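Local structure of GlcNAc Inducible Gene 2, GIG2 (Candida albicans, 6AKZ) at residues Asp420-Asp425 / Arg430-Glu435; Thr170-Gly175 / Glu435-Pro440; Gln383-Thr388 / Ser452-Ala457. The protein binds an iron(III) ion and is probably an oxygenase of the DUF1479 (Gig2-like) family in the cupin clan. One frame throughout, in Å; residues are numbered along the deposited sequence.

Contact 1: Asp420-Asp425 / Arg430-Glu435; sequences DDLKND and RSMGLE
With chi1 of -59°, Leu422 sets its CG opposite its own carbonyl carbon and brings its CD1 methyl to Leu434 and its CD2 methyl to Met432. Met432 and Leu434 have first torsions of the same kind, and each points its CB toward Leu422. The two methyls of Leu422 then divide the work. CD1 meets CD1 of Leu434 at 3.5 Å, methyl against methyl, with the two side chains crossing at about a right angle. That pair is tighter than a usual van der Waals contact. CD2 of Leu422 lies 3.9 Å from CG of Met432, so the start of the methionine chain does the touching.

Leu422 closes a short 3-10 segment, and Met432 and Leu434 follow helix 426-431. The contact therefore folds the loop before this helix against the turn after it. Asp425 is the N-cap, with OD1 accepting from the backbone N of Ser428. At the other end Gly433 has positive phi and forms a Schellman motif, with its N hydrogen-bonded to O of Arg430 at 3.1 Å. Phe392 of helix 382-394 touches both Leu422 and Met432, and Leu393 touches Leu434. Thr137 of helix 134-140 also reaches Leu422. The iron site lies away from here.

No hydrogen bond or salt bridge joins the two segments. What meets across them is apolar carbon: two methyl contacts from Leu422, one to a methyl and one to a methylene, with no directional bond.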
loop_
_atom_site.group_PDB
_atom_site.type_symbol
_atom_site.label_atom_id
_atom_site.label_comp_id
_atom_site.label_asym_id
_atom_site.label_seq_id
_atom_site.Cartn_x
_atom_site.Cartn_y
_atom_site.Cartn_z
ATOM N N ASP A 420 6.344 -25.315 -12.044
ATOM C CA ASP A 420 5.804 -26.376 -11.215
ATOM C C ASP A 420 5.509 -25.929 -9.760
ATOM O O ASP A 420 4.708 -26.599 -9.131
ATOM C CB ASP A 420 6.725 -27.605 -11.118
ATOM C CG ASP A 420 6.707 -28.494 -12.394
ATOM O OD1 ASP A 420 5.903 -28.282 -13.335
ATOM O OD2 ASP A 420 7.541 -29.437 -12.410
ATOM N N ASP A 421 6.118 -24.844 -9.283
ATOM C CA ASP A 421 5.824 -24.290 -7.930
ATOM C C ASP A 421 4.375 -23.794 -7.829
ATOM O O ASP A 421 3.841 -23.570 -6.737
ATOM C CB ASP A 421 6.759 -23.128 -7.620
ATOM C CG ASP A 421 8.232 -23.534 -7.601
ATOM O OD1 ASP A 421 8.461 -24.755 -7.447
ATOM O OD2 ASP A 421 9.131 -22.654 -7.660
ATOM N N LEU A 422 3.725 -23.591 -8.976
ATOM C CA LEU A 422 2.350 -23.209 -8.997
ATOM C C LEU A 422 1.456 -24.399 -8.876
ATOM O O LEU A 422 0.309 -24.223 -8.736
ATOM C CB LEU A 422 2.044 -22.391 -10.264
ATOM C CG LEU A 422 2.848 -21.112 -10.464
ATOM C CD1 LEU A 422 2.891 -20.612 -11.892
ATOM C CD2 LEU A 422 2.237 -20.058 -9.550
ATOM N N LYS A 423 1.999 -25.633 -8.885
ATOM C CA LYS A 423 1.289 -26.795 -8.537
ATOM C C LYS A 423 0.098 -27.085 -9.487
ATOM O O LYS A 423 -0.943 -27.594 -9.050
ATOM C CB LYS A 423 0.829 -26.799 -7.083
ATOM C CG LYS A 423 1.791 -26.229 -6.032
ATOM C CD LYS A 423 2.956 -27.101 -5.665
ATOM C CE LYS A 423 3.827 -26.367 -4.630
ATOM N NZ LYS A 423 5.223 -26.842 -4.674
ATOM N N ASN A 424 0.295 -26.662 -10.732
ATOM C CA ASN A 424 -0.755 -26.659 -11.758
ATOM C C ASN A 424 -2.134 -26.168 -11.216
ATOM O O ASN A 424 -3.173 -26.619 -11.630
ATOM C CB ASN A 424 -0.785 -28.043 -12.485
ATOM C CG ASN A 424 -1.373 -27.947 -13.877
ATOM O OD1 ASN A 424 -1.198 -26.936 -14.601
ATOM N ND2 ASN A 424 -2.143 -28.944 -14.239
ATOM N N ASP A 425 -2.140 -25.175 -10.321
ATOM C CA ASP A 425 -3.409 -24.599 -9.830
ATOM C C ASP A 425 -3.810 -23.455 -10.772
ATOM O O ASP A 425 -3.107 -22.462 -10.867
ATOM C CB ASP A 425 -3.191 -23.978 -8.447
ATOM C CG ASP A 425 -4.477 -23.467 -7.847
ATOM O OD1 ASP A 425 -5.002 -22.443 -8.285
ATOM O OD2 ASP A 425 -4.980 -24.098 -6.905
ATOM N N ARG A 430 -3.594 -17.759 -12.940
ATOM C CA ARG A 430 -4.300 -16.534 -13.386
ATOM C C ARG A 430 -3.755 -15.343 -12.632
ATOM O O ARG A 430 -3.534 -14.336 -13.232
ATOM C CB ARG A 430 -5.788 -16.654 -13.132
ATOM C CG ARG A 430 -6.465 -17.525 -14.189
ATOM C CD ARG A 430 -7.885 -17.807 -13.756
ATOM N NE ARG A 430 -8.545 -18.641 -14.772
ATOM C CZ ARG A 430 -9.411 -19.636 -14.539
ATOM N NH1 ARG A 430 -9.876 -19.909 -13.342
ATOM N NH2 ARG A 430 -9.932 -20.286 -15.586
ATOM N N SER A 431 -3.470 -15.513 -11.343
ATOM C CA SER A 431 -2.805 -14.460 -10.581
ATOM C C SER A 431 -1.421 -13.941 -11.080
ATOM O O SER A 431 -0.999 -12.768 -10.838
ATOM C CB SER A 431 -2.800 -14.838 -9.078
ATOM O OG SER A 431 -4.109 -14.933 -8.572
ATOM N N MET A 432 -0.716 -14.805 -11.833
ATOM C CA MET A 432 0.584 -14.619 -12.342
ATOM C C MET A 432 0.553 -14.227 -13.779
ATOM O O MET A 432 1.582 -14.084 -14.362
ATOM C CB MET A 432 1.364 -15.981 -12.262
ATOM C CG MET A 432 1.699 -16.468 -10.877
ATOM S SD MET A 432 2.860 -15.345 -10.035
ATOM C CE MET A 432 4.310 -15.318 -11.042
ATOM N N GLY A 433 -0.614 -14.093 -14.383
ATOM C CA GLY A 433 -0.704 -13.664 -15.759
ATOM C C GLY A 433 -0.447 -14.812 -16.734
ATOM O O GLY A 433 -0.092 -14.552 -17.864
ATOM N N LEU A 434 -0.596 -16.063 -16.298
ATOM C CA LEU A 434 -0.163 -17.223 -17.096
ATOM C C LEU A 434 -1.366 -17.944 -17.687
ATOM O O LEU A 434 -1.176 -18.932 -18.396
ATOM C CB LEU A 434 0.659 -18.174 -16.217
ATOM C CG LEU A 434 1.985 -17.594 -15.672
ATOM C CD1 LEU A 434 2.618 -18.499 -14.609
ATOM C CD2 LEU A 434 2.983 -17.319 -16.779
ATOM N N GLU A 435 -2.597 -17.497 -17.370
ATOM C CA GLU A 435 -3.784 -18.182 -17.812
ATOM C C GLU A 435 -4.879 -17.140 -17.922
ATOM O O GLU A 435 -4.962 -16.252 -17.060
ATOM C CB GLU A 435 -4.170 -19.194 -16.755
ATOM C CG GLU A 435 -5.449 -19.946 -17.052
ATOM C CD GLU A 435 -5.296 -20.805 -18.310
ATOM O OE1 GLU A 435 -4.400 -21.686 -18.317
ATOM O OE2 GLU A 435 -6.008 -20.533 -19.299
#

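Contact 2: Thr170-Gly175 / Glu435-Pro440; sequences TQLVYG and EEFEKP
Phe437 meets Thr170 and Leu172 through its ring atoms CE1 and CZ. CE1 of Phe437 lies 3.8 Å from CG2 of Thr170. CZ of Phe437 lies 4.0 Å from CD2 of Leu172. These two ring atoms are neighbours at the far end of the side chain, and each takes one methyl. Both methyls come at the ring obliquely. The side chain of Leu172 crosses that of Phe437 at about a right angle. In Thr170 chi1 of -69° sets OG1 beside the backbone N, which leaves CG2 anti to that N and facing the ring atom it meets. The hydroxyl is on the other branch, and OG1 is hydrogen-bonded to OD2 of Asp167. No hydrogen bond crosses between the two segments.

This buried aromatic side chain ties the loop between helix 426-431 and helix 445-460 to the short strand 170-171 and the residue after it. The two joined parts of this cupin-clan protein are 260 residues apart in sequence. Phe437 is the one residue of its segment that touches the other. On the strand side Thr170 and Leu172 make the contact, while Gln171 between them points its CB away.

Other side chains touch the ring too. Leu385 of helix 382-394 touches both Leu172 and Phe437, and the side chain of Arg430 also packs on Phe437. Further out, N of Phe437 donates to OD1 of Asn455 on helix 445-460, while Thr170 pairs through its backbone with Leu377 and Leu172 with Thr375.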
loop_
_atom_site.group_PDB
_atom_site.type_symbol
_atom_site.label_atom_id
_atom_site.label_comp_id
_atom_site.label_asym_id
_atom_site.label_seq_id
_atom_site.Cartn_x
_atom_site.Cartn_y
_atom_site.Cartn_z
ATOM N N THR A 170 -10.374 -10.800 -7.578
ATOM C CA THR A 170 -9.211 -11.384 -8.121
ATOM C C THR A 170 -7.974 -10.707 -7.536
ATOM O O THR A 170 -7.817 -9.462 -7.646
ATOM C CB THR A 170 -9.212 -11.257 -9.606
ATOM O OG1 THR A 170 -10.262 -12.105 -10.126
ATOM C CG2 THR A 170 -7.872 -11.684 -10.201
ATOM N N GLN A 171 -7.065 -11.543 -7.005
ATOM C CA GLN A 171 -5.750 -11.095 -6.546
ATOM C C GLN A 171 -4.723 -11.297 -7.635
ATOM O O GLN A 171 -4.601 -12.377 -8.133
ATOM C CB GLN A 171 -5.360 -11.898 -5.309
ATOM C CG GLN A 171 -3.964 -11.757 -4.798
ATOM C CD GLN A 171 -3.599 -10.379 -4.272
ATOM O OE1 GLN A 171 -4.431 -9.449 -4.156
ATOM N NE2 GLN A 171 -2.375 -10.277 -3.831
ATOM N N LEU A 172 -3.986 -10.281 -7.964
ATOM C CA LEU A 172 -2.799 -10.385 -8.853
ATOM C C LEU A 172 -1.539 -10.377 -7.988
ATOM O O LEU A 172 -1.481 -9.786 -6.909
ATOM C CB LEU A 172 -2.711 -9.196 -9.803
ATOM C CG LEU A 172 -3.911 -9.039 -10.721
ATOM C CD1 LEU A 172 -3.659 -7.932 -11.698
ATOM C CD2 LEU A 172 -4.325 -10.343 -11.398
ATOM N N VAL A 173 -0.485 -10.957 -8.533
ATOM C CA VAL A 173 0.810 -10.864 -7.949
ATOM C C VAL A 173 1.601 -9.682 -8.505
ATOM O O VAL A 173 1.955 -9.611 -9.733
ATOM C CB VAL A 173 1.621 -12.154 -8.107
ATOM C CG1 VAL A 173 3.098 -11.994 -7.632
ATOM C CG2 VAL A 173 0.928 -13.332 -7.396
ATOM N N TYR A 174 1.955 -8.808 -7.564
ATOM C CA TYR A 174 3.015 -7.826 -7.771
ATOM C C TYR A 174 4.260 -8.443 -7.124
ATOM O O TYR A 174 4.276 -8.660 -5.934
ATOM C CB TYR A 174 2.643 -6.494 -7.170
ATOM C CG TYR A 174 3.765 -5.518 -7.132
ATOM C CD1 TYR A 174 4.218 -4.898 -8.303
ATOM C CD2 TYR A 174 4.388 -5.215 -5.943
ATOM C CE1 TYR A 174 5.253 -3.959 -8.275
ATOM C CE2 TYR A 174 5.448 -4.274 -5.904
ATOM C CZ TYR A 174 5.869 -3.657 -7.056
ATOM O OH TYR A 174 6.905 -2.752 -7.002
ATOM N N GLY A 175 5.298 -8.702 -7.932
ATOM C CA GLY A 175 6.533 -9.306 -7.384
ATOM C C GLY A 175 7.216 -8.370 -6.436
ATOM O O GLY A 175 7.457 -7.199 -6.751
ATOM N N GLU A 435 -2.597 -17.497 -17.370
ATOM C CA GLU A 435 -3.784 -18.182 -17.812
ATOM C C GLU A 435 -4.879 -17.140 -17.922
ATOM O O GLU A 435 -4.962 -16.252 -17.060
ATOM C CB GLU A 435 -4.170 -19.194 -16.755
ATOM C CG GLU A 435 -5.449 -19.946 -17.052
ATOM C CD GLU A 435 -5.296 -20.805 -18.310
ATOM O OE1 GLU A 435 -4.400 -21.686 -18.317
ATOM O OE2 GLU A 435 -6.008 -20.533 -19.299
ATOM N N GLU A 436 -5.739 -17.267 -18.943
ATOM C CA GLU A 436 -6.808 -16.312 -19.124
ATOM C C GLU A 436 -7.809 -16.468 -17.979
ATOM O O GLU A 436 -7.982 -17.551 -17.366
ATOM C CB GLU A 436 -7.551 -16.537 -20.469
ATOM C CG GLU A 436 -6.662 -16.376 -21.690
ATOM C CD GLU A 436 -5.989 -17.689 -22.176
ATOM O OE1 GLU A 436 -5.537 -18.600 -21.376
ATOM O OE2 GLU A 436 -5.907 -17.815 -23.413
ATOM N N PHE A 437 -8.477 -15.375 -17.695
ATOM C CA PHE A 437 -9.554 -15.318 -16.671
ATOM C C PHE A 437 -10.840 -15.902 -17.176
ATOM O O PHE A 437 -11.177 -15.763 -18.326
ATOM C CB PHE A 437 -9.758 -13.870 -16.216
ATOM C CG PHE A 437 -8.555 -13.303 -15.541
ATOM C CD1 PHE A 437 -8.303 -13.640 -14.214
ATOM C CD2 PHE A 437 -7.682 -12.509 -16.222
ATOM C CE1 PHE A 437 -7.147 -13.201 -13.606
ATOM C CE2 PHE A 437 -6.544 -12.014 -15.583
ATOM C CZ PHE A 437 -6.301 -12.366 -14.248
ATOM N N GLU A 438 -11.488 -16.694 -16.339
ATOM C CA GLU A 438 -12.795 -17.209 -16.610
ATOM C C GLU A 438 -13.814 -16.077 -16.416
ATOM O O GLU A 438 -13.662 -15.260 -15.522
ATOM C CB GLU A 438 -13.065 -18.373 -15.633
ATOM C CG GLU A 438 -14.185 -19.310 -16.049
ATOM C CD GLU A 438 -14.762 -20.109 -14.856
ATOM O OE1 GLU A 438 -13.978 -20.503 -13.976
ATOM O OE2 GLU A 438 -16.013 -20.300 -14.785
ATOM N N LYS A 439 -14.830 -15.994 -17.267
ATOM C CA LYS A 439 -15.928 -15.058 -17.060
ATOM C C LYS A 439 -17.218 -15.821 -17.156
ATOM O O LYS A 439 -17.626 -16.063 -18.279
ATOM C CB LYS A 439 -15.993 -14.015 -18.103
ATOM C CG LYS A 439 -14.703 -13.299 -18.134
ATOM C CD LYS A 439 -15.020 -12.178 -19.023
ATOM C CE LYS A 439 -13.844 -11.666 -19.711
ATOM N NZ LYS A 439 -12.641 -12.483 -19.764
ATOM N N PRO A 440 -17.787 -16.222 -16.015
ATOM C CA PRO A 440 -18.977 -17.054 -15.900
ATOM C C PRO A 440 -20.156 -16.419 -16.636
ATOM O O PRO A 440 -20.220 -15.172 -16.739
ATOM C CB PRO A 440 -19.242 -17.054 -14.391
ATOM C CG PRO A 440 -17.949 -16.831 -13.748
ATOM C CD PRO A 440 -17.177 -15.961 -14.689
#

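Contact 3: Gln383-Thr388 / Ser452-Ala457; sequences QTLLDT and SIANQA
Leu385 lays its CD2 methyl against CB of Ala454, 3.7 Å away. This is helix-to-helix packing: residues 383-388 belong to helix 382-394 and residues 452-457 to helix 445-460. The partners on helix 445-460 are both alanines, consistent with the close approach of the leucine methyls. In Leu385 CG stands anti to the backbone N (chi1 177°), and CB already points toward the other helix.

Leu386 takes a different route. Its CG is anti to the carbonyl carbon, and this brings its methyls in to Ala457. CD1 of Leu386 approaches CB of Ala457 at 4.2 Å. CD2 instead rests against the backbone carbonyl of that residue.

Leu458 and Ile382 extend the apolar layer. Leu458 touches both leucines, and Ile382 touches both alanines. No hydrogen bond crosses between the segments. Polar groups bind within or beyond them: OG1 of Thr388 is hydrogen-bonded to O of Val173, and OD2 of Asp387 to N of Ala399. On helix 445-460, NE2 of Gln456 donates to OG of Ser452 at 3.1 Å, one turn back. The bond is fairly straight at 156°, and OG lies only 6° out of the plane of the Gln456 amide.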
loop_
_atom_site.group_PDB
_atom_site.type_symbol
_atom_site.label_atom_id
_atom_site.label_comp_id
_atom_site.label_asym_id
_atom_site.label_seq_id
_atom_site.Cartn_x
_atom_site.Cartn_y
_atom_site.Cartn_z
ATOM N N GLN A 383 -0.819 -3.521 -16.658
ATOM C CA GLN A 383 0.647 -3.543 -16.966
ATOM C C GLN A 383 1.423 -4.408 -15.994
ATOM O O GLN A 383 2.344 -5.091 -16.363
ATOM C CB GLN A 383 1.205 -2.125 -16.950
ATOM C CG GLN A 383 0.722 -1.315 -18.115
ATOM C CD GLN A 383 1.325 -1.695 -19.467
ATOM O OE1 GLN A 383 2.124 -2.655 -19.613
ATOM N NE2 GLN A 383 0.939 -0.927 -20.486
ATOM N N THR A 384 0.985 -4.425 -14.758
ATOM C CA THR A 384 1.553 -5.270 -13.751
ATOM C C THR A 384 1.341 -6.746 -14.089
ATOM O O THR A 384 2.292 -7.499 -14.006
ATOM C CB THR A 384 0.994 -4.955 -12.321
ATOM O OG1 THR A 384 1.478 -3.663 -11.971
ATOM C CG2 THR A 384 1.417 -5.971 -11.292
ATOM N N LEU A 385 0.148 -7.098 -14.531
ATOM C CA LEU A 385 -0.199 -8.465 -14.847
ATOM C C LEU A 385 0.845 -8.914 -15.971
ATOM O O LEU A 385 1.370 -9.996 -15.916
ATOM C CB LEU A 385 -1.589 -8.492 -15.424
ATOM C CG LEU A 385 -2.130 -9.831 -15.890
ATOM C CD1 LEU A 385 -2.228 -10.819 -14.796
ATOM C CD2 LEU A 385 -3.477 -9.548 -16.560
ATOM N N LEU A 386 1.076 -8.041 -16.932
ATOM C CA LEU A 386 1.959 -8.355 -18.084
ATOM C C LEU A 386 3.396 -8.445 -17.645
ATOM O O LEU A 386 4.135 -9.278 -18.174
ATOM C CB LEU A 386 1.814 -7.304 -19.205
ATOM C CG LEU A 386 0.427 -7.257 -19.877
ATOM C CD1 LEU A 386 0.383 -6.247 -21.006
ATOM C CD2 LEU A 386 -0.003 -8.605 -20.409
ATOM N N ASP A 387 3.824 -7.574 -16.728
ATOM C CA ASP A 387 5.173 -7.640 -16.225
ATOM C C ASP A 387 5.453 -8.881 -15.411
ATOM O O ASP A 387 6.522 -9.517 -15.574
ATOM C CB ASP A 387 5.517 -6.367 -15.491
ATOM C CG ASP A 387 6.975 -6.284 -15.173
ATOM O OD1 ASP A 387 7.830 -6.387 -16.104
ATOM O OD2 ASP A 387 7.281 -6.191 -13.996
ATOM N N THR A 388 4.510 -9.255 -14.579
ATOM C CA THR A 388 4.621 -10.470 -13.788
ATOM C C THR A 388 4.744 -11.714 -14.661
ATOM O O THR A 388 5.543 -12.566 -14.432
ATOM C CB THR A 388 3.419 -10.575 -12.822
ATOM O OG1 THR A 388 3.614 -9.617 -11.814
ATOM C CG2 THR A 388 3.312 -11.877 -12.212
ATOM N N SER A 452 -12.168 -9.327 -19.342
ATOM C CA SER A 452 -12.006 -9.350 -20.778
ATOM C C SER A 452 -10.806 -8.539 -21.248
ATOM O O SER A 452 -10.030 -8.988 -22.133
ATOM C CB SER A 452 -13.283 -8.887 -21.482
ATOM O OG SER A 452 -13.038 -8.826 -22.906
ATOM N N ILE A 453 -10.659 -7.343 -20.694
ATOM C CA ILE A 453 -9.553 -6.457 -21.085
ATOM C C ILE A 453 -8.200 -7.138 -20.744
ATOM O O ILE A 453 -7.263 -7.160 -21.586
ATOM C CB ILE A 453 -9.713 -5.133 -20.404
ATOM C CG1 ILE A 453 -10.919 -4.383 -21.013
ATOM C CG2 ILE A 453 -8.408 -4.306 -20.476
ATOM C CD1 ILE A 453 -11.421 -3.234 -20.142
ATOM N N ALA A 454 -8.111 -7.760 -19.566
ATOM C CA ALA A 454 -6.900 -8.523 -19.253
ATOM C C ALA A 454 -6.603 -9.653 -20.237
ATOM O O ALA A 454 -5.469 -9.800 -20.712
ATOM C CB ALA A 454 -6.933 -9.093 -17.847
ATOM N N ASN A 455 -7.613 -10.421 -20.537
ATOM C CA ASN A 455 -7.488 -11.463 -21.519
ATOM C C ASN A 455 -7.037 -10.968 -22.879
ATOM O O ASN A 455 -6.154 -11.615 -23.491
ATOM C CB ASN A 455 -8.789 -12.209 -21.611
ATOM C CG ASN A 455 -9.059 -13.088 -20.400
ATOM O OD1 ASN A 455 -8.227 -13.292 -19.489
ATOM N ND2 ASN A 455 -10.217 -13.641 -20.394
ATOM N N GLN A 456 -7.568 -9.848 -23.337
ATOM C CA GLN A 456 -7.104 -9.212 -24.546
ATOM C C GLN A 456 -5.620 -8.796 -24.503
ATOM O O GLN A 456 -4.884 -8.979 -25.476
ATOM C CB GLN A 456 -7.931 -7.997 -24.880
ATOM C CG GLN A 456 -9.427 -8.192 -25.180
ATOM C CD GLN A 456 -10.172 -6.870 -25.126
ATOM O OE1 GLN A 456 -9.737 -5.896 -25.698
ATOM N NE2 GLN A 456 -11.274 -6.794 -24.364
ATOM N N ALA A 457 -5.209 -8.163 -23.404
ATOM C CA ALA A 457 -3.837 -7.889 -23.174
ATOM C C ALA A 457 -2.968 -9.127 -23.100
ATOM O O ALA A 457 -1.896 -9.131 -23.691
ATOM C CB ALA A 457 -3.656 -7.002 -21.960
#

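All three contacts are apolar across their segments, and none lies at the annotated iron site. Each is buried locally but peripheral: the centres lie 19 to 24 Å from the chain centre, and Leu434, Thr170 and Leu386 are partly exposed. Contact 1 closes a short local loop around one helix, contact 2 joins distant parts of the chain through an aromatic ring, and contact 3 packs two helices. Contacts 1 and 2 share Glu435. Leu385 of contact 3 links all three: its CD1 packs on CA of Gly433 at 3.4 Å, and it also reaches contact 2. Hydrogen bonds of Ser431 and Arg430 join contacts 1 and 2, and those of Thr388 and Asn455 join contacts 2 and 3. Contacts 1 and 3 meet by packing.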